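Local coordinates for Lv-ranaspumin (Lv-RSN-1) (Leptodactylus vastus, PDB 4K82), which is a surfactant protein of the frog's foam nest and probably helps to form or stabilise the foam, at residues A34-A39 and E56-T61. Residues are numbered along the deposited sequence; the frame is centred on the assembly and turned at random.
Sequences AVIICA and ELLERT
Ile36 reaches across from helix 29-42 and sets its CD1 methyl between Leu57, Leu58 and Thr61 of helix 48-64. Segments 34-39 and 56-61 run nearly antiparallel (162°). Ile36 CD1 lies 3.8 Å from the CA of Leu58 and 3.7 Å from the OG1 of Thr61. Further back on the chain, CG1 meets the CD2 of Leu57 at 3.8 Å. CG1 stands anti to the carbonyl carbon (chi1 -65°), and the extended chi2 (167°) then carries CD1 on to the Leu58 backbone. The hydroxyl beside CD1 is turned back on its own helix: Thr61 OG1 donates to Leu57 O at 2.8 Å, from above the carbonyl plane. Thr61 N reaches the same oxygen from the opposite face. The outer side of helix 48-64 is polar and faces solvent. There exposed Arg60 forms a salt bridge with Glu56, NH2 to OE1 at 3.5 Å, and neither touches 34-39. Cutting Ile36 back to an alanine would probably open a gap beside Thr61 and leave Leu57 and Leu58 without their shared apolar partner. Cys38, disulfide-bonded to Cys114, ties helix 29-42 to helix 107-121. No hydrogen bond crosses between the segments; the Thr61 hydroxyl, satisfied by Leu57 O, can sit buried against an isoleucine methyl.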
loop_
_atom_site.group_PDB
_atom_site.type_symbol
_atom_site.label_atom_id
_atom_site.label_comp_id
_atom_site.label_asym_id
_atom_site.label_seq_id
_atom_site.Cartn_x
_atom_site.Cartn_y
_atom_site.Cartn_z
ATOM N N ALA A 34 -2.231 -6.685 -0.524
ATOM C CA ALA A 34 -1.007 -6.765 0.269
ATOM C C ALA A 34 -0.983 -5.628 1.289
ATOM O O ALA A 34 -0.626 -5.828 2.444
ATOM C CB ALA A 34 0.228 -6.713 -0.631
ATOM N N VAL A 35 -1.374 -4.434 0.863
ATOM C CA VAL A 35 -1.446 -3.296 1.769
ATOM C C VAL A 35 -2.400 -3.561 2.926
ATOM O O VAL A 35 -2.049 -3.358 4.084
ATOM C CB VAL A 35 -1.878 -2.025 1.028
ATOM C CG1 VAL A 35 -2.149 -0.902 2.014
ATOM C CG2 VAL A 35 -0.816 -1.625 -0.003
ATOM N N ILE A 36 -3.599 -4.037 2.612
ATOM C CA ILE A 36 -4.594 -4.334 3.636
ATOM C C ILE A 36 -4.130 -5.416 4.603
ATOM O O ILE A 36 -4.184 -5.239 5.820
ATOM C CB ILE A 36 -5.902 -4.747 2.980
ATOM C CG1 ILE A 36 -6.463 -3.554 2.214
ATOM C CG2 ILE A 36 -6.910 -5.227 4.032
ATOM C CD1 ILE A 36 -7.589 -3.933 1.260
ATOM N N ILE A 37 -3.652 -6.525 4.050
ATOM C CA ILE A 37 -3.176 -7.630 4.870
ATOM C C ILE A 37 -2.011 -7.204 5.767
ATOM O O ILE A 37 -1.986 -7.477 6.964
ATOM C CB ILE A 37 -2.756 -8.820 3.984
ATOM C CG1 ILE A 37 -4.009 -9.497 3.412
ATOM C CG2 ILE A 37 -1.975 -9.837 4.795
ATOM C CD1 ILE A 37 -3.729 -10.323 2.163
ATOM N N CYS A 38 -1.054 -6.496 5.204
ATOM C CA CYS A 38 0.104 -6.142 6.000
ATOM C C CYS A 38 -0.201 -5.030 7.001
ATOM O O CYS A 38 0.386 -4.989 8.072
ATOM C CB CYS A 38 1.301 -5.850 5.096
ATOM S SG CYS A 38 1.772 -7.349 4.202
ATOM N N ALA A 39 -1.145 -4.150 6.675
ATOM C CA ALA A 39 -1.560 -3.134 7.630
ATOM C C ALA A 39 -2.197 -3.802 8.839
ATOM O O ALA A 39 -1.897 -3.477 9.986
ATOM C CB ALA A 39 -2.542 -2.160 6.986
ATOM N N GLU A 56 -13.790 -2.649 5.886
ATOM C CA GLU A 56 -14.552 -1.925 4.871
ATOM C C GLU A 56 -13.735 -1.721 3.610
ATOM O O GLU A 56 -14.246 -1.876 2.511
ATOM C CB GLU A 56 -15.047 -0.585 5.399
ATOM C CG GLU A 56 -16.121 -0.723 6.469
ATOM C CD GLU A 56 -16.934 0.542 6.646
ATOM O OE1 GLU A 56 -17.065 1.302 5.661
ATOM O OE2 GLU A 56 -17.440 0.776 7.767
ATOM N N LEU A 57 -12.454 -1.398 3.781
ATOM C CA LEU A 57 -11.553 -1.257 2.649
ATOM C C LEU A 57 -11.368 -2.565 1.876
ATOM O O LEU A 57 -11.355 -2.575 0.647
ATOM C CB LEU A 57 -10.207 -0.703 3.109
ATOM C CG LEU A 57 -9.163 -0.433 2.025
ATOM C CD1 LEU A 57 -9.639 0.659 1.067
ATOM C CD2 LEU A 57 -7.825 -0.063 2.655
ATOM N N LEU A 58 -11.227 -3.673 2.597
ATOM C CA LEU A 58 -11.148 -4.978 1.949
ATOM C C LEU A 58 -12.413 -5.268 1.140
ATOM O O LEU A 58 -12.341 -5.715 -0.001
ATOM C CB LEU A 58 -10.952 -6.063 3.018
ATOM C CG LEU A 58 -10.786 -7.504 2.526
ATOM C CD1 LEU A 58 -9.658 -7.627 1.499
ATOM C CD2 LEU A 58 -10.528 -8.409 3.722
ATOM N N GLU A 59 -13.563 -5.014 1.746
ATOM C CA GLU A 59 -14.837 -5.209 1.063
ATOM C C GLU A 59 -14.889 -4.377 -0.210
ATOM O O GLU A 59 -15.222 -4.895 -1.284
ATOM C CB GLU A 59 -15.997 -4.881 2.011
ATOM C CG GLU A 59 -16.142 -5.892 3.130
ATOM C CD GLU A 59 -17.222 -5.546 4.135
ATOM O OE1 GLU A 59 -17.490 -4.342 4.341
ATOM O OE2 GLU A 59 -17.805 -6.486 4.720
ATOM N N ARG A 60 -14.539 -3.099 -0.099
ATOM C CA ARG A 60 -14.593 -2.204 -1.255
ATOM C C ARG A 60 -13.612 -2.622 -2.332
ATOM O O ARG A 60 -13.925 -2.598 -3.518
ATOM C CB ARG A 60 -14.313 -0.757 -0.843
ATOM C CG ARG A 60 -15.420 -0.111 -0.026
ATOM C CD ARG A 60 -15.144 1.371 0.178
ATOM N NE ARG A 60 -13.946 1.583 0.982
ATOM C CZ ARG A 60 -13.959 1.903 2.273
ATOM N NH1 ARG A 60 -12.819 2.071 2.923
ATOM N NH2 ARG A 60 -15.113 2.069 2.910
ATOM N N THR A 61 -12.396 -2.967 -1.921
ATOM C CA THR A 61 -11.370 -3.380 -2.860
ATOM C C THR A 61 -11.811 -4.609 -3.655
ATOM O O THR A 61 -11.631 -4.663 -4.865
ATOM C CB THR A 61 -10.063 -3.682 -2.109
ATOM O OG1 THR A 61 -9.596 -2.479 -1.494
ATOM C CG2 THR A 61 -9.003 -4.209 -3.044
#